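PDB 6JUF: SspB protein from Streptomyces clavuligerus, which probably acts as a metal-dependent DNA nuclease in the Ssp system, which senses phosphorothioate-modified DNA and defends the bacterium against phages. Local coordinates for residues D3-A7 / R154-F160; E8-F14 / K125-S130; H114-L118 / W131-H136. All blocks are in the same frame, centred on the assembly; numbering follows the deposited sequence.

Interaction 1 of 3, residues D3-A7 / R154-F160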
loop_
_atom_site.group_PDB
_atom_site.type_symbol
_atom_site.label_atom_id
_atom_site.label_comp_id
_atom_site.label_asym_id
_atom_site.label_seq_id
_atom_site.Cartn_x
_atom_site.Cartn_y
_atom_site.Cartn_z
ATOM N N ASP B 3 -6.508 -1.439 -38.525
ATOM C CA ASP B 3 -6.210 -0.688 -37.272
ATOM C C ASP B 3 -4.957 -1.247 -36.564
ATOM O O ASP B 3 -5.014 -2.347 -36.016
ATOM C CB ASP B 3 -7.428 -0.768 -36.320
ATOM C CG ASP B 3 -7.273 0.111 -35.085
ATOM O OD1 ASP B 3 -6.174 0.704 -34.900
ATOM O OD2 ASP B 3 -8.255 0.227 -34.300
ATOM N N SER B 4 -3.852 -0.496 -36.531
ATOM C CA SER B 4 -2.652 -0.989 -35.876
ATOM C C SER B 4 -2.186 -0.113 -34.704
ATOM O O SER B 4 -1.003 -0.043 -34.415
ATOM C CB SER B 4 -1.527 -1.146 -36.889
ATOM O OG SER B 4 -0.939 0.112 -37.164
ATOM N N ARG B 5 -3.117 0.567 -34.058
ATOM C CA ARG B 5 -2.784 1.475 -32.977
ATOM C C ARG B 5 -2.056 0.726 -31.865
ATOM O O ARG B 5 -1.099 1.233 -31.250
ATOM C CB ARG B 5 -4.027 2.153 -32.424
ATOM C CG ARG B 5 -4.524 3.306 -33.306
ATOM C CD ARG B 5 -5.982 3.124 -33.600
ATOM N NE ARG B 5 -6.840 3.873 -32.708
ATOM C CZ ARG B 5 -8.067 3.483 -32.358
ATOM N NH1 ARG B 5 -8.552 2.323 -32.790
ATOM N NH2 ARG B 5 -8.790 4.236 -31.545
ATOM N N LEU B 6 -2.485 -0.499 -31.625
ATOM C CA LEU B 6 -1.946 -1.216 -30.468
ATOM C C LEU B 6 -0.459 -1.566 -30.713
ATOM O O LEU B 6 0.402 -1.383 -29.826
ATOM C CB LEU B 6 -2.785 -2.475 -30.166
ATOM C CG LEU B 6 -2.277 -3.258 -28.919
ATOM C CD1 LEU B 6 -2.261 -2.407 -27.619
ATOM C CD2 LEU B 6 -3.050 -4.558 -28.693
ATOM N N ALA B 7 -0.139 -2.061 -31.909
ATOM C CA ALA B 7 1.259 -2.315 -32.242
ATOM C C ALA B 7 2.133 -1.074 -32.126
ATOM O O ALA B 7 3.296 -1.154 -31.750
ATOM C CB ALA B 7 1.344 -2.882 -33.659
ATOM N N ARG B 154 -9.474 -8.737 -30.400
ATOM C CA ARG B 154 -9.717 -8.088 -31.682
ATOM C C ARG B 154 -8.506 -7.243 -32.072
ATOM O O ARG B 154 -8.013 -7.320 -33.196
ATOM C CB ARG B 154 -11.029 -7.287 -31.596
ATOM C CG ARG B 154 -11.560 -6.736 -32.918
ATOM C CD ARG B 154 -12.775 -5.822 -32.700
ATOM N NE ARG B 154 -12.382 -4.415 -32.483
ATOM C CZ ARG B 154 -12.015 -3.566 -33.456
ATOM N NH1 ARG B 154 -11.973 -3.956 -34.727
ATOM N NH2 ARG B 154 -11.690 -2.317 -33.170
ATOM N N HIS B 155 -8.018 -6.430 -31.115
ATOM C CA HIS B 155 -6.866 -5.567 -31.351
ATOM C C HIS B 155 -5.573 -6.336 -31.592
ATOM O O HIS B 155 -4.759 -5.998 -32.459
ATOM C CB HIS B 155 -6.709 -4.548 -30.193
ATOM C CG HIS B 155 -7.513 -3.312 -30.420
ATOM N ND1 HIS B 155 -8.715 -3.084 -29.826
ATOM C CD2 HIS B 155 -7.299 -2.268 -31.284
ATOM C CE1 HIS B 155 -9.230 -1.933 -30.294
ATOM N NE2 HIS B 155 -8.367 -1.439 -31.194
ATOM N N VAL B 156 -5.394 -7.418 -30.849
ATOM C CA VAL B 156 -4.218 -8.266 -31.005
ATOM C C VAL B 156 -4.216 -8.952 -32.375
ATOM O O VAL B 156 -3.180 -9.052 -33.011
ATOM C CB VAL B 156 -4.139 -9.292 -29.875
ATOM C CG1 VAL B 156 -3.069 -10.363 -30.135
ATOM C CG2 VAL B 156 -3.929 -8.551 -28.543
ATOM N N ASN B 157 -5.380 -9.433 -32.801
ATOM C CA ASN B 157 -5.485 -9.952 -34.161
ATOM C C ASN B 157 -5.060 -8.946 -35.232
ATOM O O ASN B 157 -4.394 -9.324 -36.191
ATOM C CB ASN B 157 -6.876 -10.507 -34.392
ATOM C CG ASN B 157 -7.004 -11.929 -33.877
ATOM O OD1 ASN B 157 -6.068 -12.725 -33.980
ATOM N ND2 ASN B 157 -8.151 -12.267 -33.347
ATOM N N LEU B 158 -5.411 -7.671 -35.046
ATOM C CA LEU B 158 -5.148 -6.614 -36.033
ATOM C C LEU B 158 -3.697 -6.157 -35.905
ATOM O O LEU B 158 -3.117 -5.695 -36.868
ATOM C CB LEU B 158 -6.074 -5.408 -35.783
ATOM C CG LEU B 158 -7.434 -5.217 -36.461
ATOM C CD1 LEU B 158 -8.036 -6.527 -36.962
ATOM C CD2 LEU B 158 -8.378 -4.472 -35.501
ATOM N N SER B 159 -3.102 -6.282 -34.702
ATOM C CA SER B 159 -1.795 -5.652 -34.450
ATOM C C SER B 159 -0.619 -6.575 -34.424
ATOM O O SER B 159 0.455 -6.173 -34.794
ATOM C CB SER B 159 -1.789 -4.838 -33.133
ATOM O OG SER B 159 -2.294 -3.570 -33.435
ATOM N N PHE B 160 -0.825 -7.790 -33.942
ATOM C CA PHE B 160 0.251 -8.758 -33.841
ATOM C C PHE B 160 -0.144 -10.037 -34.595
ATOM O O PHE B 160 -0.872 -10.849 -34.040
ATOM C CB PHE B 160 0.569 -9.080 -32.365
ATOM C CG PHE B 160 0.868 -7.851 -31.510
ATOM C CD1 PHE B 160 1.997 -7.085 -31.737
ATOM C CD2 PHE B 160 0.005 -7.472 -30.478
ATOM C CE1 PHE B 160 2.269 -5.972 -30.957
ATOM C CE2 PHE B 160 0.237 -6.346 -29.684
ATOM C CZ PHE B 160 1.402 -5.590 -29.909
HETATM O O HOH W 1 -4.729 -2.170 -32.861
#
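Ser159, on the last turn of helix 145-159, takes the backbone N-H of Ala7 on its OG at 3.0 Å, a moderately bent bond with 151° at the hydrogen. The same oxygen lies 3.5 Å from Leu6 CB. A water 2.9 Å from Ser159 OG donates to Asp3 O and accepts from Leu6 N, so the Leu6 and Ala7 amides of helix 5-9 are engaged through this one hydroxyl and its water. Beyond the serine, Leu6 carries the apolar part. With CG anti to the backbone N (chi1 -178°), its CD2 lies 3.9 Å from Phe160 CE2 and close to Val156 CG2 and His155 CB, while Phe160 CE1 and CZ approach CA of Ala7. On the outer side Asp3 OD2 comes to 3.5 Å from His155 NE2, at the edge of the imidazole, with carboxylate and ring planes 82° apart. Arg5 NH1 forms a salt bridge to that oxygen on its syn side, and Arg154 adds a more distant positive group. His155 ND1 makes a weak hydrogen bond to Val151 O, which may help orient the ring, and Leu6 packs on Pro129 and Val133 of helix 129-137. Helix 5-9 is thus tied to the end of helix 145-159 by a polar grip of Ser159 and its water on the Leu6 and Ala7 amides, and the neighbouring positive groups would probably favour a negatively charged Asp3.

Interaction 2 of 3, residues E8-F14 / K125-S130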
loop_
_atom_site.group_PDB
_atom_site.type_symbol
_atom_site.label_atom_id
_atom_site.label_comp_id
_atom_site.label_asym_id
_atom_site.label_seq_id
_atom_site.Cartn_x
_atom_site.Cartn_y
_atom_site.Cartn_z
ATOM N N GLU B 8 1.609 0.079 -32.511
ATOM C CA GLU B 8 2.408 1.276 -32.476
ATOM C C GLU B 8 2.683 1.720 -31.039
ATOM O O GLU B 8 3.744 2.285 -30.735
ATOM C CB GLU B 8 1.744 2.360 -33.279
ATOM C CG GLU B 8 1.640 1.985 -34.746
ATOM C CD GLU B 8 1.071 3.115 -35.564
ATOM O OE1 GLU B 8 0.088 2.865 -36.292
ATOM O OE2 GLU B 8 1.608 4.252 -35.458
ATOM N N ALA B 9 1.728 1.433 -30.172
ATOM C CA ALA B 9 1.789 1.861 -28.787
ATOM C C ALA B 9 2.601 0.883 -27.935
ATOM O O ALA B 9 3.271 1.287 -26.963
ATOM C CB ALA B 9 0.390 2.011 -28.196
ATOM N N ALA B 10 2.471 -0.404 -28.247
ATOM C CA ALA B 10 2.916 -1.427 -27.293
ATOM C C ALA B 10 3.694 -2.602 -27.875
ATOM O O ALA B 10 3.464 -3.019 -28.991
ATOM C CB ALA B 10 1.690 -1.938 -26.528
ATOM N N HIS B 11 4.592 -3.158 -27.048
ATOM C CA HIS B 11 5.232 -4.421 -27.383
ATOM C C HIS B 11 4.258 -5.562 -27.186
ATOM O O HIS B 11 3.280 -5.462 -26.396
ATOM C CB HIS B 11 6.355 -4.658 -26.379
ATOM C CG HIS B 11 7.481 -3.670 -26.474
ATOM N ND1 HIS B 11 8.220 -3.501 -27.588
ATOM C CD2 HIS B 11 7.964 -2.778 -25.543
ATOM C CE1 HIS B 11 9.165 -2.563 -27.351
ATOM N NE2 HIS B 11 9.010 -2.128 -26.099
ATOM N N SER B 12 4.509 -6.680 -27.850
ATOM C CA SER B 12 3.678 -7.883 -27.725
ATOM C C SER B 12 4.105 -8.633 -26.447
ATOM O O SER B 12 4.962 -9.503 -26.443
ATOM C CB SER B 12 3.835 -8.777 -28.966
ATOM O OG SER B 12 2.982 -9.875 -28.792
ATOM N N SER B 13 3.575 -8.199 -25.324
ATOM C CA SER B 13 3.868 -8.795 -24.054
ATOM C C SER B 13 2.555 -9.054 -23.329
ATOM O O SER B 13 1.843 -8.105 -22.979
ATOM C CB SER B 13 4.781 -7.857 -23.228
ATOM O OG SER B 13 5.070 -8.428 -21.952
ATOM N N PHE B 14 2.245 -10.336 -23.076
ATOM C CA PHE B 14 0.978 -10.738 -22.427
ATOM C C PHE B 14 1.236 -11.776 -21.330
ATOM O O PHE B 14 1.992 -12.743 -21.539
ATOM C CB PHE B 14 0.006 -11.338 -23.483
ATOM C CG PHE B 14 -0.346 -10.352 -24.564
ATOM C CD1 PHE B 14 -1.469 -9.502 -24.421
ATOM C CD2 PHE B 14 0.477 -10.224 -25.692
ATOM C CE1 PHE B 14 -1.725 -8.545 -25.400
ATOM C CE2 PHE B 14 0.170 -9.291 -26.667
ATOM C CZ PHE B 14 -0.908 -8.465 -26.518
ATOM N N LYS B 125 8.241 1.957 -26.044
ATOM C CA LYS B 125 6.837 1.560 -26.148
ATOM C C LYS B 125 6.382 0.966 -24.805
ATOM O O LYS B 125 7.196 0.635 -23.919
ATOM C CB LYS B 125 6.675 0.508 -27.259
ATOM C CG LYS B 125 6.681 1.041 -28.665
ATOM C CD LYS B 125 6.645 -0.143 -29.646
ATOM C CE LYS B 125 6.253 0.373 -31.024
ATOM N NZ LYS B 125 6.082 -0.752 -31.985
ATOM N N SER B 126 5.085 0.778 -24.635
ATOM C CA SER B 126 4.531 0.153 -23.419
ATOM C C SER B 126 4.716 -1.377 -23.443
ATOM O O SER B 126 4.635 -2.018 -24.476
ATOM C CB SER B 126 3.050 0.483 -23.358
ATOM O OG SER B 126 2.425 -0.136 -22.212
ATOM N N TRP B 127 4.959 -1.911 -22.255
ATOM C CA TRP B 127 5.017 -3.360 -21.985
ATOM C C TRP B 127 3.699 -3.910 -21.602
ATOM O O TRP B 127 3.634 -5.097 -21.275
ATOM C CB TRP B 127 6.070 -3.690 -20.902
ATOM C CG TRP B 127 7.444 -3.374 -21.368
ATOM C CD1 TRP B 127 8.237 -2.233 -21.082
ATOM C CD2 TRP B 127 8.221 -4.155 -22.314
ATOM N NE1 TRP B 127 9.409 -2.283 -21.797
ATOM C CE2 TRP B 127 9.449 -3.413 -22.552
ATOM C CE3 TRP B 127 7.994 -5.342 -23.018
ATOM C CZ2 TRP B 127 10.405 -3.863 -23.406
ATOM C CZ3 TRP B 127 8.987 -5.780 -23.880
ATOM C CH2 TRP B 127 10.153 -5.054 -24.070
ATOM N N ALA B 128 2.639 -3.119 -21.616
ATOM C CA ALA B 128 1.329 -3.611 -21.142
ATOM C C ALA B 128 0.203 -3.424 -22.149
ATOM O O ALA B 128 -0.700 -2.597 -21.927
ATOM C CB ALA B 128 0.983 -2.982 -19.766
ATOM N N PRO B 129 0.270 -4.140 -23.285
ATOM C CA PRO B 129 -0.756 -3.869 -24.333
ATOM C C PRO B 129 -2.188 -3.997 -23.846
ATOM O O PRO B 129 -3.065 -3.263 -24.294
ATOM C CB PRO B 129 -0.402 -4.880 -25.441
ATOM C CG PRO B 129 0.560 -5.895 -24.768
ATOM C CD PRO B 129 1.335 -5.062 -23.756
ATOM N N SER B 130 -2.443 -4.970 -22.981
ATOM C CA SER B 130 -3.824 -5.193 -22.482
ATOM C C SER B 130 -4.328 -3.995 -21.715
ATOM O O SER B 130 -5.504 -3.588 -21.850
ATOM C CB SER B 130 -3.971 -6.482 -21.674
ATOM O OG SER B 130 -3.864 -7.591 -22.547
HETATM O O HOH W 2 4.983 -3.651 -31.112
HETATM O O HOH W 3 9.973 0.069 -24.225
HETATM O O HOH W 4 -0.456 -7.109 -21.648
#
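His11 reaches between Lys125 and Trp127, and its side chain can be followed outward atom by atom. CB lies 3.7 Å from Ser126 O and close to Trp127 CZ3. Chi1 of -66° sets CG beside the backbone N, where it too faces Trp127 CZ3. His11 CD2 then sits over the centre of the indole, 3.4 Å from Trp127 CE2. The imidazole and the six-membered ring of Trp127 form a face-to-face stack, centroids 3.9 Å apart and planes tilted by 29°. On the opposite face Lys125 CB makes a CH-pi contact, 3.9 Å from the centroid of the His11 ring, and CE1 lies toward Lys125 CB and CD. At the tip, His11 NE2 is 3.0 Å from a water in the ring plane; this water donates to Lys125 O, and Glu347 adds a weak hydrogen bond to NE2.

The backbones beneath this sandwich form a single beta bridge, Ala10 with Ser126: Ser126 N donates to Ala9 O at 3.0 Å, and His11 N to Ser126 O at 2.8 Å. Lys125 runs on, extended, past Glu8 O, and its NZ is bound by Ala7 O and by a water shared with Ala10 O. Toward the other end, Pro129 CG lies over one face of Phe14, 3.8 Å from the ring centroid, and Pro129 CB packs on Ala10 CB. A further water links Ser13 O to Ser130 N, in the first turn of helix 129-137, while Ser130 OG bonds to Asp172. An ST turn, Ala128 N to Ser126 OG, shapes the approach to that helix. Backbone bonds fix the register of the two segments at Ala10 and Ser126, while the Trp127 stack on one face, the Lys125 CH-pi contact on the other and the polar contacts at NE2 would restrict rotation of His11.

Interaction 3 of 3, residues H114-L118 / W131-H136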
loop_
_atom_site.group_PDB
_atom_site.type_symbol
_atom_site.label_atom_id
_atom_site.label_comp_id
_atom_site.label_asym_id
_atom_site.label_seq_id
_atom_site.Cartn_x
_atom_site.Cartn_y
_atom_site.Cartn_z
ATOM N N HIS B 114 1.202 4.726 -12.781
ATOM C CA HIS B 114 0.151 4.318 -13.708
ATOM C C HIS B 114 0.371 4.948 -15.083
ATOM O O HIS B 114 0.328 4.278 -16.122
ATOM C CB HIS B 114 -1.226 4.678 -13.107
ATOM C CG HIS B 114 -2.346 4.426 -14.041
ATOM N ND1 HIS B 114 -3.087 5.426 -14.638
ATOM C CD2 HIS B 114 -2.863 3.227 -14.493
ATOM C CE1 HIS B 114 -4.037 4.836 -15.424
ATOM N NE2 HIS B 114 -3.861 3.506 -15.354
ATOM N N TRP B 115 0.712 6.243 -15.082
ATOM C CA TRP B 115 1.037 6.940 -16.321
ATOM C C TRP B 115 2.238 6.266 -17.016
ATOM O O TRP B 115 2.220 6.009 -18.228
ATOM C CB TRP B 115 1.340 8.410 -15.983
ATOM C CG TRP B 115 1.737 9.204 -17.228
ATOM C CD1 TRP B 115 3.023 9.661 -17.580
ATOM C CD2 TRP B 115 0.859 9.591 -18.360
ATOM N NE1 TRP B 115 2.997 10.317 -18.768
ATOM C CE2 TRP B 115 1.707 10.336 -19.293
ATOM C CE3 TRP B 115 -0.521 9.468 -18.624
ATOM C CZ2 TRP B 115 1.220 10.824 -20.498
ATOM C CZ3 TRP B 115 -0.978 9.977 -19.845
ATOM C CH2 TRP B 115 -0.105 10.630 -20.757
ATOM N N TRP B 116 3.266 5.902 -16.212
ATOM C CA TRP B 116 4.443 5.267 -16.810
ATOM C C TRP B 116 4.173 3.904 -17.372
ATOM O O TRP B 116 4.698 3.550 -18.418
ATOM C CB TRP B 116 5.597 5.182 -15.835
ATOM C CG TRP B 116 6.207 6.547 -15.543
ATOM C CD1 TRP B 116 5.977 7.777 -16.226
ATOM C CD2 TRP B 116 7.188 6.864 -14.497
ATOM N NE1 TRP B 116 6.726 8.791 -15.652
ATOM C CE2 TRP B 116 7.459 8.320 -14.600
ATOM C CE3 TRP B 116 7.806 6.138 -13.486
ATOM C CZ2 TRP B 116 8.367 8.968 -13.731
ATOM C CZ3 TRP B 116 8.711 6.786 -12.645
ATOM C CH2 TRP B 116 8.965 8.189 -12.728
ATOM N N LEU B 117 3.232 3.180 -16.740
ATOM C CA LEU B 117 2.884 1.830 -17.203
ATOM C C LEU B 117 2.245 1.921 -18.629
ATOM O O LEU B 117 2.509 1.112 -19.484
ATOM C CB LEU B 117 1.902 1.154 -16.237
ATOM C CG LEU B 117 1.410 -0.253 -16.624
ATOM C CD1 LEU B 117 2.584 -1.283 -16.808
ATOM C CD2 LEU B 117 0.422 -0.779 -15.606
ATOM N N LEU B 118 1.426 2.942 -18.817
ATOM C CA LEU B 118 0.672 3.139 -20.074
ATOM C C LEU B 118 1.525 3.834 -21.139
ATOM O O LEU B 118 1.225 3.827 -22.323
ATOM C CB LEU B 118 -0.611 3.929 -19.794
ATOM C CG LEU B 118 -1.691 3.253 -18.968
ATOM C CD1 LEU B 118 -2.766 4.266 -18.641
ATOM C CD2 LEU B 118 -2.264 2.022 -19.687
ATOM N N TRP B 131 -3.437 -3.432 -20.905
ATOM C CA TRP B 131 -3.780 -2.173 -20.192
ATOM C C TRP B 131 -4.017 -1.027 -21.139
ATOM O O TRP B 131 -4.961 -0.231 -20.952
ATOM C CB TRP B 131 -2.618 -1.773 -19.268
ATOM C CG TRP B 131 -2.628 -2.482 -17.906
ATOM C CD1 TRP B 131 -2.861 -1.881 -16.695
ATOM C CD2 TRP B 131 -2.294 -3.884 -17.604
ATOM N NE1 TRP B 131 -2.703 -2.782 -15.647
ATOM C CE2 TRP B 131 -2.386 -4.027 -16.157
ATOM C CE3 TRP B 131 -1.921 -5.013 -18.374
ATOM C CZ2 TRP B 131 -2.142 -5.247 -15.513
ATOM C CZ3 TRP B 131 -1.704 -6.229 -17.733
ATOM C CH2 TRP B 131 -1.828 -6.366 -16.343
ATOM N N TYR B 132 -3.148 -0.899 -22.133
ATOM C CA TYR B 132 -3.318 0.140 -23.169
ATOM C C TYR B 132 -4.691 0.004 -23.891
ATOM O O TYR B 132 -5.415 0.975 -24.024
ATOM C CB TYR B 132 -2.135 0.150 -24.175
ATOM C CG TYR B 132 -2.242 1.373 -25.055
ATOM C CD1 TYR B 132 -2.995 1.347 -26.244
ATOM C CD2 TYR B 132 -1.551 2.548 -24.727
ATOM C CE1 TYR B 132 -3.086 2.483 -27.042
ATOM C CE2 TYR B 132 -1.668 3.694 -25.513
ATOM C CZ TYR B 132 -2.447 3.653 -26.640
ATOM O OH TYR B 132 -2.543 4.764 -27.415
ATOM N N VAL B 133 -5.086 -1.201 -24.297
ATOM C CA VAL B 133 -6.428 -1.379 -24.900
ATOM C C VAL B 133 -7.500 -0.953 -23.889
ATOM O O VAL B 133 -8.416 -0.208 -24.221
ATOM C CB VAL B 133 -6.679 -2.857 -25.314
ATOM C CG1 VAL B 133 -8.138 -2.993 -25.852
ATOM C CG2 VAL B 133 -5.694 -3.262 -26.413
ATOM N N ALA B 134 -7.405 -1.461 -22.636
ATOM C CA ALA B 134 -8.474 -1.263 -21.630
ATOM C C ALA B 134 -8.701 0.223 -21.389
ATOM O O ALA B 134 -9.822 0.686 -21.340
ATOM C CB ALA B 134 -8.177 -1.984 -20.289
ATOM N N PHE B 135 -7.615 0.968 -21.218
ATOM C CA PHE B 135 -7.754 2.417 -20.950
ATOM C C PHE B 135 -7.973 3.247 -22.197
ATOM O O PHE B 135 -8.767 4.239 -22.112
ATOM C CB PHE B 135 -6.560 2.946 -20.154
ATOM C CG PHE B 135 -6.620 2.562 -18.698
ATOM C CD1 PHE B 135 -7.163 3.439 -17.776
ATOM C CD2 PHE B 135 -6.171 1.309 -18.261
ATOM C CE1 PHE B 135 -7.250 3.096 -16.417
ATOM C CE2 PHE B 135 -6.241 0.976 -16.901
ATOM C CZ PHE B 135 -6.826 1.826 -15.991
ATOM N N HIS B 136 -7.295 2.935 -23.310
ATOM C CA HIS B 136 -7.223 3.891 -24.435
ATOM C C HIS B 136 -7.964 3.488 -25.696
ATOM O O HIS B 136 -8.277 4.348 -26.507
ATOM C CB HIS B 136 -5.750 4.134 -24.763
ATOM C CG HIS B 136 -5.029 4.888 -23.667
ATOM N ND1 HIS B 136 -5.419 6.110 -23.276
ATOM C CD2 HIS B 136 -3.896 4.586 -22.939
ATOM C CE1 HIS B 136 -4.619 6.574 -22.296
ATOM N NE2 HIS B 136 -3.666 5.639 -22.078
#
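Trp131, the first residue of 131-136, offers one face of its indole to Leu117: Leu117 CD2 stands over the five-membered ring of Trp131, 3.9 Å from its centroid. Trp131 CB touches Leu118 CD2 at 3.8 Å, and the same methyl lies against the Trp131 carbonyl. Tyr132 follows, turning the edge of its ring toward Leu118 O, which is near the ring plane and 3.9 Å from Tyr132 CD2. One turn after Trp131, Phe135 presents a face to His114. The two side chains come from opposite directions and meet edge-to-face, the edge of the imidazole toward the phenyl face, with planes at 62° and centroids 4.8 Å apart. Leu118 CD1 lies 4.2 Å from Phe135 CG and 3.8 Å from NE2 of His136, the last residue of the segment. Leu118 owes this reach to chi1 of -68°, with CG anti to the carbonyl carbon; its two methyls divide between Trp131 and the Phe135-His136 pair. The contact is wholly buried aromatic and aliphatic packing; the N-to-C directions of the two short helical segments are 112° apart and their axes approach to 10.8 Å. Around it, Cys175, Ile176 and Met179 of helix 166-180 pack on Trp131, and Met179 also on Leu117; helix 264-268 touches Leu118 and His136 through Ala267, and Val133 and Ala134 face helix 145-159. Phe221, from a three-stranded antiparallel sheet, meets the Phe135 ring.

How the interactions relate
Interactions 1 and 2 share helix 5-9, and interactions 2 and 3 share helix 129-137, so the three form a continuous path from the N-terminus inward, their centres 20, 11 and 7 Å from that of the chain. Lys125 NZ joins the first two at 2.8 Å from Ala7 O, and Val156 CG2 reaches Phe14 CZ at 3.6 Å. Interactions 2 and 3 meet where Ser126 OG lies 3.0 Å from Leu117 O, and Leu6 CD2 of interaction 1 touches Val133 CG2 at 3.7 Å. The side chain of Glu18, a crystallographically seen magnesium ligand, though no magnesium is bound to this chain, is about 10 Å from that of Phe14 and about 11 Å from Trp131's.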